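PDB 3WA7: tannase from Lactobacillus plantarum, which catalyses the hydrolysis of ester bonds in tannins (tannin acylhydrolase, EC 3.1.1.20), using an alpha/beta-hydrolase fold. Local coordinates for residues G127-F132 / Q392-L397; H207-A212 / N359-A364; D349-T354 / A373-R378. All blocks are in the same frame, centred on the assembly; numbering follows the deposited sequence. Where two conformers were deposited one is given.

Contact 1 (G127-F132 / Q392-L397)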
loop_
_atom_site.group_PDB
_atom_site.type_symbol
_atom_site.label_atom_id
_atom_site.label_comp_id
_atom_site.label_asym_id
_atom_site.label_seq_id
_atom_site.Cartn_x
_atom_site.Cartn_y
_atom_site.Cartn_z
ATOM N N GLY A 127 18.475 1.754 2.698
ATOM C CA GLY A 127 17.065 1.414 2.603
ATOM C C GLY A 127 16.199 2.378 1.815
ATOM O O GLY A 127 14.976 2.333 1.913
ATOM N N GLN A 128 16.819 3.250 1.031
ATOM C CA GLN A 128 16.056 4.200 0.241
ATOM C C GLN A 128 15.634 3.535 -1.069
ATOM O O GLN A 128 16.078 2.426 -1.373
ATOM C CB GLN A 128 16.890 5.474 0.038
ATOM C CG GLN A 128 17.026 6.253 1.362
ATOM C CD GLN A 128 18.098 7.328 1.354
ATOM O OE1 GLN A 128 19.278 7.043 1.145
ATOM N NE2 GLN A 128 17.692 8.573 1.597
ATOM N N ALA A 129 14.762 4.187 -1.831
ATOM C CA ALA A 129 14.272 3.600 -3.079
ATOM C C ALA A 129 15.404 3.079 -3.957
ATOM O O ALA A 129 16.418 3.757 -4.135
ATOM C CB ALA A 129 13.436 4.624 -3.847
ATOM N N PRO A 130 15.234 1.884 -4.553
ATOM C CA PRO A 130 14.078 0.981 -4.485
ATOM C C PRO A 130 14.230 -0.186 -3.502
ATOM O O PRO A 130 13.652 -1.256 -3.714
ATOM C CB PRO A 130 13.981 0.479 -5.914
ATOM C CG PRO A 130 15.441 0.250 -6.239
ATOM C CD PRO A 130 16.150 1.460 -5.633
ATOM N N ALA A 131 14.991 0.019 -2.432
ATOM C CA ALA A 131 15.235 -1.036 -1.450
ATOM C C ALA A 131 13.989 -1.789 -0.991
ATOM O O ALA A 131 13.998 -3.018 -0.926
ATOM C CB ALA A 131 15.962 -0.460 -0.234
ATOM N N PHE A 132 12.921 -1.061 -0.682
ATOM C CA PHE A 132 11.702 -1.705 -0.202
ATOM C C PHE A 132 11.130 -2.756 -1.150
ATOM O O PHE A 132 10.757 -3.854 -0.715
ATOM C CB PHE A 132 10.638 -0.646 0.151
ATOM C CG PHE A 132 9.956 -0.024 -1.040
ATOM C CD1 PHE A 132 8.671 -0.420 -1.406
ATOM C CD2 PHE A 132 10.582 0.977 -1.777
ATOM C CE1 PHE A 132 8.015 0.172 -2.486
ATOM C CE2 PHE A 132 9.939 1.579 -2.861
ATOM C CZ PHE A 132 8.653 1.177 -3.217
ATOM N N GLN A 392 9.743 6.181 -12.023
ATOM C CA GLN A 392 8.839 5.380 -12.842
ATOM C C GLN A 392 8.819 3.911 -12.411
ATOM O O GLN A 392 7.757 3.275 -12.356
ATOM C CB GLN A 392 9.262 5.479 -14.311
ATOM C CG GLN A 392 8.426 4.653 -15.267
ATOM C CD GLN A 392 8.932 4.741 -16.693
ATOM O OE1 GLN A 392 8.938 5.815 -17.298
ATOM N NE2 GLN A 392 9.365 3.611 -17.237
ATOM N N ALA A 393 9.997 3.384 -12.095
ATOM C CA ALA A 393 10.141 1.994 -11.684
ATOM C C ALA A 393 9.366 1.623 -10.421
ATOM O O ALA A 393 8.923 0.479 -10.282
ATOM C CB ALA A 393 11.624 1.663 -11.496
ATOM N N ILE A 394 9.198 2.565 -9.498
ATOM C CA ILE A 394 8.474 2.241 -8.272
ATOM C C ILE A 394 7.015 2.688 -8.276
ATOM O O ILE A 394 6.349 2.662 -7.241
ATOM C CB ILE A 394 9.171 2.808 -7.009
ATOM C CG1 ILE A 394 9.134 4.335 -7.010
ATOM C CG2 ILE A 394 10.601 2.291 -6.933
ATOM C CD1 ILE A 394 9.545 4.929 -5.673
ATOM N N ASN A 395 6.522 3.087 -9.443
ATOM C CA ASN A 395 5.129 3.502 -9.584
ATOM C C ASN A 395 4.391 2.316 -10.212
ATOM O O ASN A 395 4.668 1.939 -11.350
ATOM C CB ASN A 395 5.023 4.725 -10.503
ATOM C CG ASN A 395 3.612 5.297 -10.560
ATOM O OD1 ASN A 395 2.639 4.617 -10.235
ATOM N ND2 ASN A 395 3.496 6.552 -10.990
ATOM N N PRO A 396 3.454 1.702 -9.474
ATOM C CA PRO A 396 2.711 0.559 -10.013
ATOM C C PRO A 396 2.081 0.831 -11.382
ATOM O O PRO A 396 2.036 -0.049 -12.238
ATOM C CB PRO A 396 1.658 0.294 -8.938
ATOM C CG PRO A 396 2.355 0.710 -7.680
ATOM C CD PRO A 396 3.023 2.005 -8.097
ATOM N N LEU A 397 1.602 2.055 -11.582
ATOM C CA LEU A 397 0.955 2.430 -12.835
ATOM C C LEU A 397 1.827 2.266 -14.080
ATOM O O LEU A 397 1.319 1.965 -15.160
ATOM C CB LEU A 397 0.467 3.881 -12.757
ATOM C CG LEU A 397 -0.477 4.262 -11.613
ATOM C CD1 LEU A 397 -0.928 5.704 -11.812
ATOM C CD2 LEU A 397 -1.683 3.332 -11.578
#
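Ile-394 packs against Ala-129, Pro-130 and Phe-132. Its CG2 branch lies against the ring of Pro-130, CG2 to CB 4.0 Å, and also brushes CE2 of the Phe-132 ring. The other branch ends at Ala-129, where Ile-394 CD1 stands 4.3 Å from the methyl CB. Between the branches, CB comes up to the ring edge of Phe-132 near the ring plane, 4.2 Å from CZ, and the two side chains cross at about a right angle. A chi1 of 66° places CG1 of Ile-394 between its own backbone N and carbonyl carbon and CG2 beside the N, which turns CG2 to Pro-130 and the Phe-132 edge and lets CD1 reach Ala-129.

Each side is positioned by its own backbone turn. Pro-130, preceded by a cis peptide, occupies the N-cap position of helix 131-145, and Ala-131 N closes onto Gln-128 O at 2.8 Å. Ile-394 is the first residue to leave helical geometry after helix 388-393. Next to it, Asn-395 OD1 accepts from Leu-397 N (3.1 Å, N-H...O angle 145°), a capping bond whose donor lies 45° out of the carbonyl plane rather than on a lone pair. The amide nitrogen of Asn-395 has partners of its own in Glu-210 OE2 and Asn-208 OD1, so both ends of that amide are held and its rotation is fixed. Beyond this shell Tyr-78 makes an edge-to-face pair with the Phe-132 ring, while Leu-171 of helix 164-174 touches both Phe-132 and Ile-394.

The contacts between the segments are apolar, so the pairing probably rests on shape and on burial of Ile-394 and Phe-132. The turn after Ile-394, held by the Asn-395 amide, is likely to fix the direction from which Ile-394 comes.

Contact 2 (H207-A212 / N359-A364)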
loop_
_atom_site.group_PDB
_atom_site.type_symbol
_atom_site.label_atom_id
_atom_site.label_comp_id
_atom_site.label_asym_id
_atom_site.label_seq_id
_atom_site.Cartn_x
_atom_site.Cartn_y
_atom_site.Cartn_z
ATOM N N HIS A 207 0.850 5.552 -3.426
ATOM C CA HIS A 207 1.676 5.372 -4.616
ATOM C C HIS A 207 1.462 6.503 -5.623
ATOM O O HIS A 207 0.751 7.467 -5.338
ATOM C CB HIS A 207 1.324 4.041 -5.278
ATOM C CG HIS A 207 -0.018 4.040 -5.946
ATOM N ND1 HIS A 207 -1.203 4.098 -5.244
ATOM C CD2 HIS A 207 -0.355 4.040 -7.257
ATOM C CE1 HIS A 207 -2.214 4.137 -6.096
ATOM N NE2 HIS A 207 -1.726 4.103 -7.324
ATOM N N ASN A 208 2.065 6.369 -6.805
ATOM C CA ASN A 208 1.959 7.389 -7.855
ATOM C C ASN A 208 2.394 8.713 -7.224
ATOM O O ASN A 208 1.788 9.772 -7.434
ATOM C CB ASN A 208 0.512 7.461 -8.366
ATOM C CG ASN A 208 0.387 8.222 -9.672
ATOM O OD1 ASN A 208 1.375 8.450 -10.368
ATOM N ND2 ASN A 208 -0.840 8.609 -10.017
ATOM N N LEU A 209 3.477 8.630 -6.455
ATOM C CA LEU A 209 4.017 9.763 -5.716
ATOM C C LEU A 209 4.337 11.023 -6.513
ATOM O O LEU A 209 4.110 12.132 -6.028
ATOM C CB LEU A 209 5.260 9.311 -4.935
ATOM C CG LEU A 209 5.045 8.072 -4.054
ATOM C CD1 LEU A 209 6.360 7.691 -3.385
ATOM C CD2 LEU A 209 3.963 8.345 -3.005
ATOM N N GLU A 210 4.848 10.861 -7.730
ATOM C CA GLU A 210 5.214 12.008 -8.554
ATOM C C GLU A 210 4.006 12.780 -9.085
ATOM O O GLU A 210 4.163 13.828 -9.707
ATOM C CB GLU A 210 6.102 11.570 -9.729
ATOM C CG GLU A 210 5.387 10.751 -10.791
ATOM C CD GLU A 210 5.455 9.257 -10.535
ATOM O OE1 GLU A 210 5.391 8.846 -9.359
ATOM O OE2 GLU A 210 5.566 8.494 -11.521
ATOM N N HIS A 211 2.804 12.263 -8.840
ATOM C CA HIS A 211 1.591 12.940 -9.292
ATOM C C HIS A 211 0.627 13.148 -8.126
ATOM O O HIS A 211 -0.465 13.693 -8.307
ATOM C CB HIS A 211 0.892 12.125 -10.383
ATOM C CG HIS A 211 1.756 11.849 -11.574
ATOM N ND1 HIS A 211 2.052 10.571 -11.997
ATOM C CD2 HIS A 211 2.399 12.684 -12.424
ATOM C CE1 HIS A 211 2.843 10.632 -13.053
ATOM N NE2 HIS A 211 3.068 11.903 -13.333
ATOM N N ALA A 212 1.041 12.718 -6.936
ATOM C CA ALA A 212 0.214 12.836 -5.734
ATOM C C ALA A 212 -0.003 14.272 -5.272
ATOM O O ALA A 212 -1.034 14.577 -4.673
ATOM C CB ALA A 212 0.822 12.015 -4.598
ATOM N N ASN A 359 12.640 11.706 1.732
ATOM C CA ASN A 359 13.662 10.841 2.322
ATOM C C ASN A 359 13.732 9.510 1.567
ATOM O O ASN A 359 14.808 8.943 1.395
ATOM C CB ASN A 359 13.323 10.608 3.798
ATOM C CG ASN A 359 14.426 9.903 4.567
ATOM O OD1 ASN A 359 14.155 9.254 5.578
ATOM N ND2 ASN A 359 15.672 10.045 4.114
ATOM N N LEU A 360 12.578 9.013 1.126
ATOM C CA LEU A 360 12.527 7.767 0.361
ATOM C C LEU A 360 13.362 7.905 -0.909
ATOM O O LEU A 360 14.076 6.980 -1.300
ATOM C CB LEU A 360 11.080 7.437 -0.040
ATOM C CG LEU A 360 10.918 6.381 -1.140
ATOM C CD1 LEU A 360 11.356 5.012 -0.612
ATOM C CD2 LEU A 360 9.460 6.341 -1.607
ATOM N N PHE A 361 13.268 9.068 -1.550
ATOM C CA PHE A 361 13.996 9.310 -2.788
ATOM C C PHE A 361 15.435 9.793 -2.640
ATOM O O PHE A 361 16.067 10.198 -3.619
ATOM C CB PHE A 361 13.205 10.268 -3.684
ATOM C CG PHE A 361 12.082 9.600 -4.437
ATOM C CD1 PHE A 361 10.752 9.854 -4.113
ATOM C CD2 PHE A 361 12.358 8.715 -5.475
ATOM C CE1 PHE A 361 9.713 9.237 -4.815
ATOM C CE2 PHE A 361 11.330 8.092 -6.184
ATOM C CZ PHE A 361 10.005 8.355 -5.853
ATOM N N GLY A 362 15.957 9.762 -1.421
ATOM C CA GLY A 362 17.344 10.147 -1.235
ATOM C C GLY A 362 18.158 8.950 -1.693
ATOM O O GLY A 362 17.583 7.917 -2.048
ATOM N N ASP A 363 19.481 9.071 -1.715
ATOM C CA ASP A 363 20.320 7.949 -2.112
ATOM C C ASP A 363 21.620 7.951 -1.322
ATOM O O ASP A 363 21.714 8.603 -0.282
ATOM C CB ASP A 363 20.601 7.960 -3.626
ATOM C CG ASP A 363 21.331 9.209 -4.090
ATOM O OD1 ASP A 363 21.810 9.996 -3.247
ATOM O OD2 ASP A 363 21.432 9.394 -5.321
ATOM N N ALA A 364 22.615 7.220 -1.812
ATOM C CA ALA A 364 23.898 7.124 -1.129
ATOM C C ALA A 364 24.552 8.471 -0.851
ATOM O O ALA A 364 25.365 8.588 0.068
ATOM C CB ALA A 364 24.850 6.241 -1.935
#
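Leu-209, where the chain passes from strand 199-203 of the central sheet into helix 209-220, packs against Leu-360 and Phe-361 at the end of helix 356-360. A single methyl does the work on the first side: Leu-209 CD1 sits 3.8 Å from Leu-360 CD2 and 4.0 Å from Phe-361 CE1. The two leucines cross at about a right angle and touch methyl to methyl, whereas the methyl comes to the phenyl ring obliquely. With chi1 at 165° and chi2 at 68°, Leu-360 directs its CD2 branch to this methyl. All three residues are buried. Phe-361 is the first residue past the helix to abandon helical angles, and Gly-362 N bonds back to Asn-359 O at 3.1 Å as the chain turns away.

In the alpha/beta-hydrolase topology these elements belong to the long insertion between the neighbouring parallel strands 199-203 and 410-414, the position at which lids are commonly inserted in this family. The contact thus joins the start of that insertion to a part more than 140 residues further on. Phe-361 also touches Ile-391 and Ile-394, and Leu-360 touches Tyr-78.

Polar groups beside Leu-209 probably stiffen the turn it stands on. His-211 ND1 donates to Asn-208 OD1 at 2.8 Å in a nearly straight bond (162°), with the acceptor close to the imidazole plane. The backbone repeats the link, His-211 N to Asn-208 O at 3.0 Å. One imidazole face is covered by Glu-210 CG, 3.4 Å above the ring centre. Asn-208 itself has left-handed backbone angles, and its ND2 bonds to Tyr-268 OH, which fastens the turn to helix 252-271.

Contact 3 (D349-T354 / A373-R378)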
loop_
_atom_site.group_PDB
_atom_site.type_symbol
_atom_site.label_atom_id
_atom_site.label_comp_id
_atom_site.label_asym_id
_atom_site.label_seq_id
_atom_site.Cartn_x
_atom_site.Cartn_y
_atom_site.Cartn_z
ATOM N N ASP A 349 5.948 16.172 -2.116
ATOM C CA ASP A 349 7.276 16.673 -2.432
ATOM C C ASP A 349 7.458 18.045 -1.790
ATOM O O ASP A 349 7.280 19.078 -2.439
ATOM C CB ASP A 349 7.479 16.764 -3.946
ATOM C CG ASP A 349 8.943 16.916 -4.323
ATOM O OD1 ASP A 349 9.754 17.230 -3.428
ATOM O OD2 ASP A 349 9.284 16.725 -5.507
ATOM N N GLN A 350 7.797 18.049 -0.503
ATOM C CA GLN A 350 7.995 19.300 0.222
ATOM C C GLN A 350 9.165 20.093 -0.344
ATOM O O GLN A 350 10.191 19.523 -0.717
ATOM C CB GLN A 350 8.203 19.015 1.709
ATOM C CG GLN A 350 6.917 18.917 2.505
ATOM C CD GLN A 350 6.350 20.283 2.836
ATOM O OE1 GLN A 350 6.977 21.068 3.548
ATOM N NE2 GLN A 350 5.163 20.578 2.316
ATOM N N LEU A 351 9.007 21.412 -0.409
ATOM C CA LEU A 351 10.051 22.261 -0.962
ATOM C C LEU A 351 11.342 22.210 -0.159
ATOM O O LEU A 351 12.423 22.452 -0.703
ATOM C CB LEU A 351 9.561 23.708 -1.067
ATOM C CG LEU A 351 8.274 23.911 -1.873
ATOM C CD1 LEU A 351 8.014 25.406 -2.032
ATOM C CD2 LEU A 351 8.393 23.245 -3.236
ATOM N N ASP A 352 11.231 21.895 1.130
ATOM C CA ASP A 352 12.409 21.817 1.986
ATOM C C ASP A 352 12.909 20.389 2.205
ATOM O O ASP A 352 13.761 20.157 3.063
ATOM C CB ASP A 352 12.142 22.484 3.343
ATOM C CG ASP A 352 10.964 21.875 4.082
ATOM O OD1 ASP A 352 10.468 20.806 3.666
ATOM O OD2 ASP A 352 10.537 22.467 5.098
ATOM N N LEU A 353 12.375 19.444 1.433
ATOM C CA LEU A 353 12.780 18.033 1.505
ATOM C C LEU A 353 12.502 17.319 2.828
ATOM O O LEU A 353 13.166 16.327 3.143
ATOM C CB LEU A 353 14.279 17.908 1.200
ATOM C CG LEU A 353 14.806 18.313 -0.179
ATOM C CD1 LEU A 353 16.326 18.225 -0.184
ATOM C CD2 LEU A 353 14.220 17.407 -1.244
ATOM N N THR A 354 11.513 17.790 3.580
ATOM C CA THR A 354 11.201 17.206 4.883
ATOM C C THR A 354 10.152 16.094 4.965
ATOM O O THR A 354 9.883 15.589 6.054
ATOM C CB THR A 354 10.777 18.308 5.877
ATOM O OG1 THR A 354 9.674 19.043 5.333
ATOM C CG2 THR A 354 11.935 19.260 6.142
ATOM N N ALA A 373 9.233 18.073 -10.952
ATOM C CA ALA A 373 9.888 19.253 -11.502
ATOM C C ALA A 373 9.492 20.505 -10.717
ATOM O O ALA A 373 10.318 21.382 -10.466
ATOM C CB ALA A 373 9.514 19.415 -12.975
ATOM N N LEU A 374 8.227 20.574 -10.320
ATOM C CA LEU A 374 7.723 21.723 -9.574
ATOM C C LEU A 374 8.503 22.006 -8.289
ATOM O O LEU A 374 8.953 23.132 -8.061
ATOM C CB LEU A 374 6.253 21.512 -9.220
ATOM C CG LEU A 374 5.649 22.618 -8.357
ATOM C CD1 LEU A 374 5.340 23.823 -9.222
ATOM C CD2 LEU A 374 4.391 22.112 -7.685
ATOM N N ALA A 375 8.656 20.987 -7.447
ATOM C CA ALA A 375 9.363 21.155 -6.182
ATOM C C ALA A 375 10.864 21.370 -6.353
ATOM O O ALA A 375 11.496 22.021 -5.524
ATOM C CB ALA A 375 9.101 19.959 -5.270
ATOM N N GLN A 376 11.435 20.823 -7.421
ATOM C CA GLN A 376 12.860 20.998 -7.676
ATOM C C GLN A 376 13.071 22.459 -8.044
ATOM O O GLN A 376 13.966 23.128 -7.527
ATOM C CB GLN A 376 13.310 20.103 -8.833
ATOM C CG GLN A 376 14.784 20.248 -9.228
ATOM C CD GLN A 376 15.740 19.998 -8.070
ATOM O OE1 GLN A 376 15.459 19.197 -7.180
ATOM N NE2 GLN A 376 16.886 20.674 -8.090
ATOM N N THR A 377 12.220 22.949 -8.936
ATOM C CA THR A 377 12.298 24.327 -9.394
ATOM C C THR A 377 12.107 25.321 -8.255
ATOM O O THR A 377 12.808 26.330 -8.180
ATOM C CB THR A 377 11.240 24.601 -10.482
ATOM O OG1 THR A 377 11.494 23.760 -11.613
ATOM C CG2 THR A 377 11.280 26.061 -10.919
ATOM N N ARG A 378 11.167 25.026 -7.362
ATOM C CA ARG A 378 10.868 25.912 -6.241
ATOM C C ARG A 378 11.466 25.469 -4.913
ATOM O O ARG A 378 11.016 25.901 -3.851
ATOM C CB ARG A 378 9.353 26.049 -6.095
ATOM C CG ARG A 378 8.697 26.641 -7.324
ATOM C CD ARG A 378 7.187 26.574 -7.248
ATOM N NE ARG A 378 6.570 27.208 -8.409
ATOM C CZ ARG A 378 6.773 26.830 -9.668
ATOM N NH1 ARG A 378 7.580 25.813 -9.940
ATOM N NH2 ARG A 378 6.170 27.473 -10.659
#
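Arg-378, which meets Leu-351 through its backbone oxygen and CB, turns its guanidinium away from the contact and has one face of it covered by Leu-374 CD1, 3.0 Å above the plane and offset toward the rim. The carboxylate of Asp-349 lies beside the methyl of Ala-375, although their modelled approach is too close to be trusted. The Asp-349 oxygens are engaged outside the segments: OD2 takes Thr-372 OG1 and Phe-371 N just ahead of helix 373-377, and OD1 takes His-370 ND1 and Asn-358 ND2. Four donors on one buried carboxylate would probably stabilise its charge.

Leu-351 carries most of the apolar contact. Its CG is anti to the carbonyl carbon (chi1 -56°), which turns both methyls to the helix: CD2 rests on Ala-375, 3.7 Å from CA and 3.9 Å from CB, and reaches Arg-378 CB at 4.1 Å, and CD1 lies 3.5 Å from Arg-378 O, just past the helix end. A serine in place of Leu-351 would probably open a gap over Ala-375 and leave Arg-378 CB without its apolar neighbour. Backbone hydrogen bonding between Leu-351 and Thr-380 continues the association past the helix.

A third flat group, the carboxylate of Asp-352, serves the loop itself. Its OD1 is gripped twice by Thr-354, by OG1 at 2.6 Å on the syn side but tilted 32° from the plane, and by the backbone N at 3.2 Å, both from the same face. On the helix, Thr-377 OG1 bonds back to Ala-373 O at 2.9 Å.

The arrangement is a type I beta turn from Gln-350 to Leu-353, overlapped by an Asx turn from Asp-352 to Thr-354, laid against a short helix within the insertion between strands 199-203 and 410-414.

In the fold
Contacts 1 and 2 have centres 8 Å apart and are directly joined: Asn-395 ND2 lies 2.9 Å from both Glu-210 OE2 and Asn-208 OD1, probable hydrogen bonds. Contact 3 stands further out, its centre 11 Å from that of contact 2 and 19 Å from that of contact 1, with nearest atoms about 5 and 9 Å away. Along the chain, contacts 2 and 3 both fall inside the loop closed by contact 1, and they interleave with each other. Of the three, contact 1 is the one noted near the probable catalytic centre: the Phe-132 side chain lies close to, without touching, the likely nucleophile elbow around Ser-163.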